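PDB 4MY0: GCN5-related N-acetyltransferase from Kribbella flavida, which binds acetyl-CoA and probably transfers its acetyl group to an amine, perhaps that of an aminoglycoside. Local coordinates for residues V24-F29 and V89-R95; L153-V158 and A234-W240. The contacts are given in a common frame with arbitrary orientation. Residue numbers count along the deposited sequence, not the author numbering.

Contact 1: residues V24-F29 and V89-R95; sequences VRARSF and VVAPEYR. With AC8 ([(2R,3R,4R,5R)-5-(6-amino-9H-purin-9-yl)-3,4-bis(phosphonooxy)tetrahydrofuran-2-yl]methyl (3R)-3-hydroxy-2,2-dimethyl-4-oxo-4-({3-oxo-3-[(2-sulfanylethyl)amino]propyl}amino)butyl dihydrogen diphosphate), chain L.
A single guanidinium, that of Arg95, bridges both segments while one of its faces lies under the pantetheine amide N8P of AC8. This is the cofactor cleft of a GNAT fold. The end of strand 78-90 meets the end of helix 18-26 and leads on through Arg95 and Gly96 to the acetyl-CoA-binding residues at the start of helix 99-113. Residues 24-26 are helical, and Arg27 is the first to leave helical angles. Val89 and Val90 are extended, and 92-94 form a 3-10 turn. In register, Val24 CA lies 5.2 Å from Ala91 CA and Arg25 CA 6.0 Å from Val89 CA. Val24 (t) sets CG1 3.7 Å from Val89 CG2 and 3.4 Å from Ala91 N. Val89 (m) points toward the helix end and puts CG1 over a face of the Phe29 ring, a CH-pi contact 3.9 Å from the centroid. Pro92 packs its CD 3.9 Å from Arg27 CB. The Arg27 guanidinium turns away to Tyr207 of the second subunit. Arg95 (m, t, t) folds back, so that its NE donates to Val90 O at 2.7 Å. Its NH1 donates to Arg27 O at 2.9 Å and weakly to Ser28 OG at 3.1 Å. Ser28 (m) turns OG back along the chain to donate to Val24 O at 2.7 Å. Val90 N binds AC8 O9P at 3.0 Å, the strand-to-pantetheine bond expected in this family. Ser245 of the second subunit also holds Arg95 NH2. A water donates to Arg27 O at 2.8 Å and accepts from Arg95 NH2 at 3.0 Å.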
ATOM      1  N   VAL C  24      24.094  24.914  -1.003  1.00 24.24           N
ATOM      2  CA  VAL C  24      23.460  24.770  -2.306  1.00 23.73           C
ATOM      3  C   VAL C  24      22.982  23.326  -2.510  1.00 22.28           C
ATOM      4  O   VAL C  24      21.915  23.079  -3.073  1.00 24.77           O
ATOM      5  CB  VAL C  24      24.412  25.175  -3.447  1.00 23.38           C
ATOM      6  CG1 VAL C  24      23.698  25.071  -4.801  1.00 17.77           C
ATOM      7  CG2 VAL C  24      24.924  26.578  -3.228  1.00 22.95           C
ATOM      8  N   ARG C  25      23.772  22.374  -2.041  1.00 22.14           N
ATOM      9  CA  ARG C  25      23.396  20.977  -2.167  1.00 23.38           C
ATOM     10  C   ARG C  25      22.140  20.673  -1.347  1.00 24.99           C
ATOM     11  O   ARG C  25      21.243  19.992  -1.829  1.00 24.26           O
ATOM     12  CB  ARG C  25      24.539  20.060  -1.718  1.00 21.47           C
ATOM     13  CG  ARG C  25      24.234  18.590  -1.940  1.00 24.59           C
ATOM     14  CD  ARG C  25      25.143  17.657  -1.123  1.00 31.13           C
ATOM     15  NE  ARG C  25      24.729  16.272  -1.332  1.00 31.66           N
ATOM     16  CZ  ARG C  25      23.656  15.728  -0.757  1.00 32.88           C
ATOM     17  NH1 ARG C  25      23.337  14.470  -1.021  1.00 34.79           N
ATOM     18  NH2 ARG C  25      22.895  16.445   0.069  1.00 29.79           N
ATOM     19  N   ALA C  26      22.086  21.162  -0.107  1.00 21.59           N
ATOM     20  CA  ALA C  26      20.913  20.925   0.739  1.00 24.67           C
ATOM     21  C   ALA C  26      19.622  21.413   0.060  1.00 26.35           C
ATOM     22  O   ALA C  26      18.579  20.774   0.169  1.00 29.43           O
ATOM     23  CB  ALA C  26      21.091  21.583   2.094  1.00 21.39           C
ATOM     24  N   ARG C  27      19.703  22.530  -0.657  1.00 25.72           N
ATOM     25  CA  ARG C  27      18.521  23.097  -1.318  1.00 26.33           C
ATOM     26  C   ARG C  27      18.300  22.478  -2.700  1.00 23.09           C
ATOM     27  O   ARG C  27      17.433  22.931  -3.454  1.00 20.58           O
ATOM     28  CB  ARG C  27      18.666  24.623  -1.444  1.00 22.81           C
ATOM     29  CG  ARG C  27      19.049  25.274  -0.127  1.00 25.06           C
ATOM     30  CD  ARG C  27      18.852  26.783  -0.090  1.00 25.21           C
ATOM     31  NE  ARG C  27      19.083  27.242   1.281  1.00 25.95           N
ATOM     32  CZ  ARG C  27      18.574  28.347   1.815  1.00 26.66           C
ATOM     33  NH1 ARG C  27      18.850  28.655   3.072  1.00 28.48           N
ATOM     34  NH2 ARG C  27      17.785  29.142   1.102  1.00 23.09           N
ATOM     35  N   SER C  28      19.108  21.467  -3.026  1.00 19.51           N
ATOM     36  CA  SER C  28      19.036  20.779  -4.311  1.00 19.72           C
ATOM     37  C   SER C  28      18.639  19.304  -4.164  1.00 21.88           C
ATOM     38  O   SER C  28      17.746  18.826  -4.866  1.00 18.99           O
ATOM     39  CB  SER C  28      20.378  20.882  -5.034  1.00 23.56           C
ATOM     40  OG  SER C  28      20.651  22.227  -5.348  1.00 21.11           O
ATOM     41  N   PHE C  29      19.294  18.603  -3.243  1.00 19.32           N
ATOM     42  CA  PHE C  29      19.109  17.160  -3.090  1.00 20.57           C
ATOM     43  C   PHE C  29      18.441  16.768  -1.794  1.00 24.00           C
ATOM     44  O   PHE C  29      17.862  15.692  -1.709  1.00 29.00           O
ATOM     45  CB  PHE C  29      20.458  16.427  -3.157  1.00 18.11           C
ATOM     46  CG  PHE C  29      21.130  16.514  -4.501  1.00 21.94           C
ATOM     47  CD1 PHE C  29      22.509  16.427  -4.607  1.00 24.56           C
ATOM     48  CD2 PHE C  29      20.382  16.677  -5.658  1.00 22.78           C
ATOM     49  CE1 PHE C  29      23.138  16.502  -5.855  1.00 23.34           C
ATOM     50  CE2 PHE C  29      21.007  16.750  -6.915  1.00 20.88           C
ATOM     51  CZ  PHE C  29      22.381  16.659  -7.002  1.00 19.56           C
ATOM     52  N   VAL C  89      24.702  20.952  -8.892  1.00 19.23           N
ATOM     53  CA  VAL C  89      23.703  21.703  -8.107  1.00 21.41           C
ATOM     54  C   VAL C  89      23.739  23.202  -8.403  1.00 23.41           C
ATOM     55  O   VAL C  89      24.808  23.774  -8.579  1.00 20.43           O
ATOM     56  CB  VAL C  89      23.870  21.472  -6.580  1.00 19.47           C
ATOM     57  CG1 VAL C  89      23.692  19.985  -6.249  1.00 21.08           C
ATOM     58  CG2 VAL C  89      25.232  21.940  -6.109  1.00 17.22           C
ATOM     59  N   VAL C  90      22.567  23.827  -8.478  1.00 20.31           N
ATOM     60  CA  VAL C  90      22.471  25.283  -8.652  1.00 18.03           C
ATOM     61  C   VAL C  90      21.487  25.830  -7.608  1.00 20.40           C
ATOM     62  O   VAL C  90      20.423  25.222  -7.381  1.00 18.07           O
ATOM     63  CB  VAL C  90      21.990  25.648 -10.066  1.00 17.41           C
ATOM     64  CG1 VAL C  90      21.837  27.180 -10.215  1.00 18.17           C
ATOM     65  CG2 VAL C  90      22.948  25.069 -11.151  1.00 17.97           C
ATOM     66  N   ALA C  91      21.838  26.935  -6.939  1.00 16.99           N
ATOM     67  CA  ALA C  91      20.944  27.510  -5.913  1.00 20.14           C
ATOM     68  C   ALA C  91      19.583  27.859  -6.534  1.00 17.63           C
ATOM     69  O   ALA C  91      19.535  28.322  -7.678  1.00 17.15           O
ATOM     70  CB  ALA C  91      21.573  28.739  -5.267  1.00 18.08           C
ATOM     71  N   PRO C  92      18.475  27.627  -5.793  1.00 18.65           N
ATOM     72  CA  PRO C  92      17.131  27.778  -6.383  1.00 18.82           C
ATOM     73  C   PRO C  92      16.887  29.108  -7.091  1.00 20.78           C
ATOM     74  O   PRO C  92      16.332  29.106  -8.199  1.00 17.64           O
ATOM     75  CB  PRO C  92      16.195  27.628  -5.173  1.00 17.17           C
ATOM     76  CG  PRO C  92      16.932  26.661  -4.270  1.00 20.34           C
ATOM     77  CD  PRO C  92      18.414  27.076  -4.417  1.00 17.33           C
ATOM     78  N   GLU C  93      17.313  30.218  -6.495  1.00 17.71           N
ATOM     79  CA  GLU C  93      17.024  31.522  -7.085  1.00 22.62           C
ATOM     80  C   GLU C  93      17.979  31.831  -8.241  1.00 25.28           C
ATOM     81  O   GLU C  93      17.899  32.905  -8.855  1.00 20.37           O
ATOM     82  CB  GLU C  93      17.031  32.634  -6.014  1.00 20.77           C
ATOM     83  CG  GLU C  93      18.422  33.197  -5.639  1.00 23.64           C
ATOM     84  CD  GLU C  93      19.225  32.285  -4.712  1.00 28.05           C
ATOM     85  OE1 GLU C  93      20.151  32.784  -4.021  1.00 29.35           O
ATOM     86  OE2 GLU C  93      18.949  31.063  -4.687  1.00 28.46           O
ATOM     87  N   TYR C  94      18.862  30.879  -8.558  1.00 18.70           N
ATOM     88  CA  TYR C  94      19.763  31.056  -9.701  1.00 17.96           C
ATOM     89  C   TYR C  94      19.503  30.086 -10.856  1.00 20.78           C
ATOM     90  O   TYR C  94      20.202  30.144 -11.864  1.00 17.62           O
ATOM     91  CB  TYR C  94      21.235  31.002  -9.262  1.00 18.24           C
ATOM     92  CG  TYR C  94      21.699  32.315  -8.687  1.00 20.54           C
ATOM     93  CD1 TYR C  94      22.168  33.329  -9.520  1.00 23.62           C
ATOM     94  CD2 TYR C  94      21.626  32.563  -7.321  1.00 22.00           C
ATOM     95  CE1 TYR C  94      22.572  34.550  -9.004  1.00 24.23           C
ATOM     96  CE2 TYR C  94      22.022  33.791  -6.796  1.00 26.11           C
ATOM     97  CZ  TYR C  94      22.494  34.772  -7.643  1.00 24.92           C
ATOM     98  OH  TYR C  94      22.882  35.986  -7.133  1.00 23.75           O
ATOM     99  N   ARG C  95      18.500  29.213 -10.717  1.00 16.92           N
ATOM    100  CA  ARG C  95      18.159  28.244 -11.771  1.00 19.20           C
ATOM    101  C   ARG C  95      17.377  28.877 -12.921  1.00 20.55           C
ATOM    102  O   ARG C  95      16.689  29.878 -12.731  1.00 20.78           O
ATOM    103  CB  ARG C  95      17.337  27.087 -11.175  1.00 17.32           C
ATOM    104  CG  ARG C  95      18.045  26.359 -10.032  1.00 16.33           C
ATOM    105  CD  ARG C  95      17.129  25.352  -9.304  1.00 17.02           C
ATOM    106  NE  ARG C  95      17.835  24.741  -8.172  1.00 17.94           N
ATOM    107  CZ  ARG C  95      17.251  24.188  -7.110  1.00 19.51           C
ATOM    108  NH1 ARG C  95      18.008  23.668  -6.153  1.00 18.57           N
ATOM    109  NH2 ARG C  95      15.919  24.161  -6.991  1.00 15.99           N
TER
HETATM  110  N1A AC8 L 400      13.044  20.727 -16.214  1.00 23.19           N
HETATM  111  O1A AC8 L 400      21.557  26.435 -17.734  1.00 21.14           O
HETATM  112  P1A AC8 L 400      20.097  26.409 -17.308  1.00 20.76           P
HETATM  113  C1B AC8 L 400      16.437  23.447 -18.917  1.00 23.95           C
HETATM  114  S1P AC8 L 400      21.867  15.951 -12.514  1.00 23.81           S
HETATM  115  C2A AC8 L 400      13.081  20.945 -17.542  1.00 22.28           C
HETATM  116  O2A AC8 L 400      19.464  27.709 -16.898  1.00 17.21           O
HETATM  117  P2A AC8 L 400      20.034  25.493 -14.578  1.00 20.04           P
HETATM  118  C2B AC8 L 400      16.305  24.925 -19.205  1.00 24.68           C
HETATM  119  O2B AC8 L 400      14.970  25.224 -19.634  1.00 29.90           O
HETATM  120  O2C AC8 L 400      15.212  27.713 -19.836  1.00 70.56           O
HETATM  121  C2P AC8 L 400      21.106  17.540 -12.031  1.00 24.40           C
HETATM  122  N3A AC8 L 400      14.052  21.697 -18.081  1.00 21.91           N
HETATM  123  O3A AC8 L 400      19.991  25.286 -16.174  1.00 23.57           O
HETATM  124  C3B AC8 L 400      17.340  25.113 -20.319  1.00 23.31           C
HETATM  125  O3B AC8 L 400      16.787  24.641 -21.552  1.00 27.38           O
HETATM  126  P3B AC8 L 400      16.177  25.575 -22.732  1.00 70.38           P
HETATM  127  O3C AC8 L 400      14.177  26.679 -17.791  1.00 71.19           O
HETATM  128  C3P AC8 L 400      21.161  17.456 -10.522  1.00 28.57           C
HETATM  129  C4A AC8 L 400      15.011  22.240 -17.282  1.00 23.41           C
HETATM  130  O4A AC8 L 400      21.027  26.585 -14.244  1.00 19.20           O
HETATM  131  C4B AC8 L 400      18.434  24.113 -19.994  1.00 25.11           C
HETATM  132  O4B AC8 L 400      17.826  23.152 -19.124  1.00 19.76           O
HETATM  133  O4C AC8 L 400      12.932  26.601 -19.984  1.00 70.24           O
HETATM  134  P4C AC8 L 400      14.274  26.659 -19.293  1.00 69.25           P
HETATM  135  N4P AC8 L 400      20.591  18.567  -9.763  1.00 25.14           N
HETATM  136  C5A AC8 L 400      14.993  22.019 -15.913  1.00 26.90           C
HETATM  137  O5A AC8 L 400      18.619  25.569 -14.083  1.00 19.76           O
HETATM  138  C5B AC8 L 400      19.633  24.746 -19.295  1.00 22.57           C
HETATM  139  O5B AC8 L 400      19.151  25.772 -18.435  1.00 24.35           O
HETATM  140  C5P AC8 L 400      19.317  18.904  -9.597  1.00 22.56           C
HETATM  141  O5P AC8 L 400      18.418  18.304 -10.176  1.00 20.98           O
HETATM  142  C6A AC8 L 400      13.976  21.236 -15.378  1.00 23.11           C
HETATM  143  N6A AC8 L 400      13.913  20.996 -14.043  1.00 22.49           N
HETATM  144  O6A AC8 L 400      20.629  24.076 -14.117  1.00 20.65           O
HETATM  145  C6P AC8 L 400      19.062  20.048  -8.643  1.00 20.66           C
HETATM  146  N7A AC8 L 400      16.046  22.678 -15.371  1.00 27.11           N
HETATM  147  O7A AC8 L 400      15.206  26.539 -22.092  1.00 66.54           O
HETATM  148  C7P AC8 L 400      17.866  20.949  -8.983  1.00 20.09           C
HETATM  149  C8A AC8 L 400      16.707  23.287 -16.390  1.00 28.59           C
HETATM  150  O8A AC8 L 400      17.392  26.239 -23.350  1.00 68.78           O
HETATM  151  N8P AC8 L 400      18.187  21.654 -10.227  1.00 18.92           N
HETATM  152  N9A AC8 L 400      16.060  23.025 -17.544  1.00 24.30           N
HETATM  153  O9A AC8 L 400      15.490  24.567 -23.628  1.00 72.01           O
HETATM  154  C9P AC8 L 400      19.258  22.396 -10.499  1.00 24.14           C
HETATM  155  O9P AC8 L 400      20.118  22.577  -9.653  1.00 19.56           O
HETATM  156  CAP AC8 L 400      19.392  23.036 -11.870  1.00 21.27           C
HETATM  157  OAP AC8 L 400      18.122  23.526 -12.305  1.00 24.03           O
HETATM  158  CBP AC8 L 400      19.921  22.089 -12.956  1.00 17.42           C
HETATM  159  CCP AC8 L 400      19.911  22.850 -14.292  1.00 20.75           C
HETATM  160  CDP AC8 L 400      21.350  21.663 -12.637  1.00 16.46           C
HETATM  161  CEP AC8 L 400      19.046  20.854 -13.096  1.00 14.19           C
HETATM  162  O   HOH W   1      14.975  22.475  -4.757  1.00 23.51           O

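Contact 2: residues L153-V158 and A234-W240; sequences LGGREV and ATARALW
Leu153 (m, t) lays CD1 3.5 Å from Trp240 CB, on the side of helix 233-244 that faces the loop after helix 147-151. The Trp240 ring leads away to Val225 and Leu228 of strand 222-230. Residues 234-240 are regular helix. The loop has no regular structure until a type I turn from Gly155 to Val158, where Val158 N bonds to Gly155 O at 3.2 Å. In register, CA atoms lie 5.0 Å apart for Leu153 and Arg237, 4.5 Å for Gly155 and Ala238, and 6.3 Å for Val158 and Thr235. Arg237 (m, t, t) slants back toward the helix start, and its NH1 donates to Leu153 O at 2.9 Å. Its NE forms a salt bridge with Glu233. Gly154 (phi 93°, psi -142°) and Gly155 (65°, 36°) carry the chain close past the helix. A CB on Gly155 would clash with Ala234 O and Ala238 N. Gly155 O sits 3.3 Å from Ala238 CB. Val158 (t) closes the other end, with CG2 3.7 Å from Ala234 CB and CB 3.8 Å from Ala238 CB. Thr235 turns its hydroxyl to Asp211. Arg156 points away, and its backbone O accepts from Arg97 of the third subunit. Small residues meet midway; Leu153, Arg237 and Val158 cover the ends. The loop packs on the crossover helix of a beta-alpha-beta unit between parallel strands 222-230 and 252-256 of the second GNAT-like part.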
ATOM      1  N   LEU C 153      22.506 -23.581  -4.961  1.00 36.60           N
ATOM      2  CA  LEU C 153      23.272 -23.666  -6.208  1.00 33.29           C
ATOM      3  C   LEU C 153      24.477 -24.606  -6.141  1.00 38.43           C
ATOM      4  O   LEU C 153      24.971 -25.053  -7.177  1.00 41.75           O
ATOM      5  CB  LEU C 153      23.687 -22.278  -6.706  1.00 31.57           C
ATOM      6  CG  LEU C 153      22.514 -21.482  -7.263  1.00 29.91           C
ATOM      7  CD1 LEU C 153      22.967 -20.118  -7.735  1.00 31.95           C
ATOM      8  CD2 LEU C 153      21.822 -22.247  -8.391  1.00 31.57           C
ATOM      9  N   GLY C 154      24.944 -24.918  -4.935  1.00 41.59           N
ATOM     10  CA  GLY C 154      26.004 -25.906  -4.781  1.00 43.20           C
ATOM     11  C   GLY C 154      27.390 -25.291  -4.748  1.00 45.05           C
ATOM     12  O   GLY C 154      27.584 -24.226  -4.159  1.00 44.82           O
ATOM     13  N   GLY C 155      28.354 -25.964  -5.373  1.00 44.60           N
ATOM     14  CA  GLY C 155      29.734 -25.505  -5.382  1.00 44.49           C
ATOM     15  C   GLY C 155      30.374 -25.518  -4.002  1.00 48.63           C
ATOM     16  O   GLY C 155      31.184 -24.641  -3.679  1.00 47.52           O
ATOM     17  N   ARG C 156      30.013 -26.510  -3.186  1.00 52.48           N
ATOM     18  CA  ARG C 156      30.554 -26.648  -1.830  1.00 57.87           C
ATOM     19  C   ARG C 156      32.061 -26.922  -1.826  1.00 57.02           C
ATOM     20  O   ARG C 156      32.748 -26.660  -0.840  1.00 61.41           O
ATOM     21  CB  ARG C 156      29.833 -27.767  -1.077  1.00 65.06           C
ATOM     22  CG  ARG C 156      28.341 -27.555  -0.916  1.00 71.75           C
ATOM     23  CD  ARG C 156      27.969 -27.239   0.525  1.00 77.15           C
ATOM     24  NE  ARG C 156      26.527 -27.328   0.737  1.00 81.41           N
ATOM     25  CZ  ARG C 156      25.882 -28.467   0.978  1.00 88.01           C
ATOM     26  NH1 ARG C 156      24.566 -28.466   1.159  1.00 90.39           N
ATOM     27  NH2 ARG C 156      26.553 -29.612   1.034  1.00 89.65           N
ATOM     28  N   GLU C 157      32.564 -27.450  -2.938  1.00 54.34           N
ATOM     29  CA  GLU C 157      33.970 -27.833  -3.059  1.00 53.75           C
ATOM     30  C   GLU C 157      34.889 -26.632  -3.332  1.00 47.29           C
ATOM     31  O   GLU C 157      36.118 -26.752  -3.301  1.00 44.83           O
ATOM     32  CB  GLU C 157      34.132 -28.891  -4.163  1.00 59.88           C
ATOM     33  CG  GLU C 157      33.902 -28.381  -5.606  1.00 65.29           C
ATOM     34  CD  GLU C 157      32.435 -28.054  -5.928  1.00 65.15           C
ATOM     35  OE1 GLU C 157      32.131 -27.724  -7.095  1.00 63.66           O
ATOM     36  OE2 GLU C 157      31.586 -28.130  -5.019  1.00 64.91           O
ATOM     37  N   VAL C 158      34.298 -25.470  -3.589  1.00 42.19           N
ATOM     38  CA  VAL C 158      35.092 -24.278  -3.876  1.00 37.41           C
ATOM     39  C   VAL C 158      35.479 -23.546  -2.595  1.00 35.83           C
ATOM     40  O   VAL C 158      34.614 -23.187  -1.787  1.00 36.26           O
ATOM     41  CB  VAL C 158      34.335 -23.302  -4.795  1.00 37.07           C
ATOM     42  CG1 VAL C 158      35.206 -22.088  -5.129  1.00 35.50           C
ATOM     43  CG2 VAL C 158      33.887 -24.009  -6.061  1.00 39.38           C
ATOM     44  N   ALA C 234      31.522 -23.642 -11.103  1.00 30.91           N
ATOM     45  CA  ALA C 234      31.628 -23.988  -9.692  1.00 36.28           C
ATOM     46  C   ALA C 234      31.755 -22.750  -8.788  1.00 33.67           C
ATOM     47  O   ALA C 234      31.136 -22.676  -7.728  1.00 30.86           O
ATOM     48  CB  ALA C 234      32.796 -24.945  -9.467  1.00 32.44           C
ATOM     49  N   THR C 235      32.559 -21.777  -9.204  1.00 34.55           N
ATOM     50  CA  THR C 235      32.757 -20.586  -8.391  1.00 29.33           C
ATOM     51  C   THR C 235      31.508 -19.711  -8.365  1.00 28.91           C
ATOM     52  O   THR C 235      31.156 -19.162  -7.322  1.00 27.60           O
ATOM     53  CB  THR C 235      33.962 -19.775  -8.883  1.00 28.15           C
ATOM     54  OG1 THR C 235      35.139 -20.561  -8.721  1.00 29.59           O
ATOM     55  CG2 THR C 235      34.117 -18.495  -8.091  1.00 28.95           C
ATOM     56  N   ALA C 236      30.838 -19.573  -9.510  1.00 26.87           N
ATOM     57  CA  ALA C 236      29.598 -18.797  -9.539  1.00 31.15           C
ATOM     58  C   ALA C 236      28.578 -19.400  -8.574  1.00 30.31           C
ATOM     59  O   ALA C 236      27.955 -18.685  -7.783  1.00 25.27           O
ATOM     60  CB  ALA C 236      29.034 -18.711 -10.959  1.00 28.09           C
ATOM     61  N   ARG C 237      28.425 -20.719  -8.629  1.00 29.30           N
ATOM     62  CA  ARG C 237      27.471 -21.389  -7.759  1.00 27.93           C
ATOM     63  C   ARG C 237      27.825 -21.130  -6.298  1.00 27.11           C
ATOM     64  O   ARG C 237      26.960 -20.758  -5.507  1.00 26.01           O
ATOM     65  CB  ARG C 237      27.424 -22.883  -8.067  1.00 27.27           C
ATOM     66  CG  ARG C 237      26.825 -23.205  -9.429  1.00 30.58           C
ATOM     67  CD  ARG C 237      26.853 -24.720  -9.714  1.00 32.52           C
ATOM     68  NE  ARG C 237      26.117 -25.064 -10.931  1.00 36.13           N
ATOM     69  CZ  ARG C 237      24.791 -25.179 -10.992  1.00 34.72           C
ATOM     70  NH1 ARG C 237      24.053 -24.984  -9.907  1.00 29.45           N
ATOM     71  NH2 ARG C 237      24.199 -25.497 -12.134  1.00 34.80           N
ATOM     72  N   ALA C 238      29.108 -21.273  -5.962  1.00 27.05           N
ATOM     73  CA  ALA C 238      29.582 -21.086  -4.586  1.00 28.92           C
ATOM     74  C   ALA C 238      29.329 -19.678  -4.050  1.00 29.45           C
ATOM     75  O   ALA C 238      28.936 -19.512  -2.892  1.00 30.81           O
ATOM     76  CB  ALA C 238      31.075 -21.430  -4.480  1.00 27.00           C
ATOM     77  N   LEU C 239      29.586 -18.666  -4.875  1.00 26.72           N
ATOM     78  CA  LEU C 239      29.443 -17.285  -4.430  1.00 25.63           C
ATOM     79  C   LEU C 239      27.968 -16.907  -4.303  1.00 23.83           C
ATOM     80  O   LEU C 239      27.581 -16.248  -3.338  1.00 26.48           O
ATOM     81  CB  LEU C 239      30.161 -16.328  -5.376  1.00 25.26           C
ATOM     82  CG  LEU C 239      31.686 -16.418  -5.423  1.00 28.29           C
ATOM     83  CD1 LEU C 239      32.200 -15.574  -6.559  1.00 28.12           C
ATOM     84  CD2 LEU C 239      32.310 -15.970  -4.106  1.00 31.11           C
ATOM     85  N   TRP C 240      27.142 -17.316  -5.264  1.00 23.35           N
ATOM     86  CA  TRP C 240      25.692 -17.110  -5.121  1.00 24.10           C
ATOM     87  C   TRP C 240      25.179 -17.869  -3.912  1.00 26.10           C
ATOM     88  O   TRP C 240      24.307 -17.392  -3.197  1.00 26.97           O
ATOM     89  CB  TRP C 240      24.924 -17.540  -6.376  1.00 21.98           C
ATOM     90  CG  TRP C 240      25.027 -16.538  -7.482  1.00 24.39           C
ATOM     91  CD1 TRP C 240      25.679 -16.688  -8.675  1.00 24.38           C
ATOM     92  CD2 TRP C 240      24.479 -15.211  -7.488  1.00 20.64           C
ATOM     93  NE1 TRP C 240      25.563 -15.532  -9.426  1.00 24.52           N
ATOM     94  CE2 TRP C 240      24.843 -14.609  -8.713  1.00 24.31           C
ATOM     95  CE3 TRP C 240      23.730 -14.465  -6.563  1.00 20.85           C
ATOM     96  CZ2 TRP C 240      24.475 -13.298  -9.044  1.00 25.31           C
ATOM     97  CZ3 TRP C 240      23.365 -13.172  -6.888  1.00 22.27           C
ATOM     98  CH2 TRP C 240      23.732 -12.598  -8.120  1.00 26.44           C
TER

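The two contacts lie on opposite sides of the chain's centre, about 48 Å apart between centres, and share no helix or strand. Contact 1 is largely buried and lines the AC8 pocket in the first GNAT domain. Contact 2 is partly buried, and its loop remains open to solvent at Arg156 and Glu157. Each uses an arginine to hold a backbone carbonyl. In contact 1 that arginine also meets cofactor and water, whereas in contact 2 it pairs with a glutamate of its own helix. Contact 1 joins a strand end to a helix end, while contact 2 fits a glycine loop against a helix side. Both also touch neighbouring subunits.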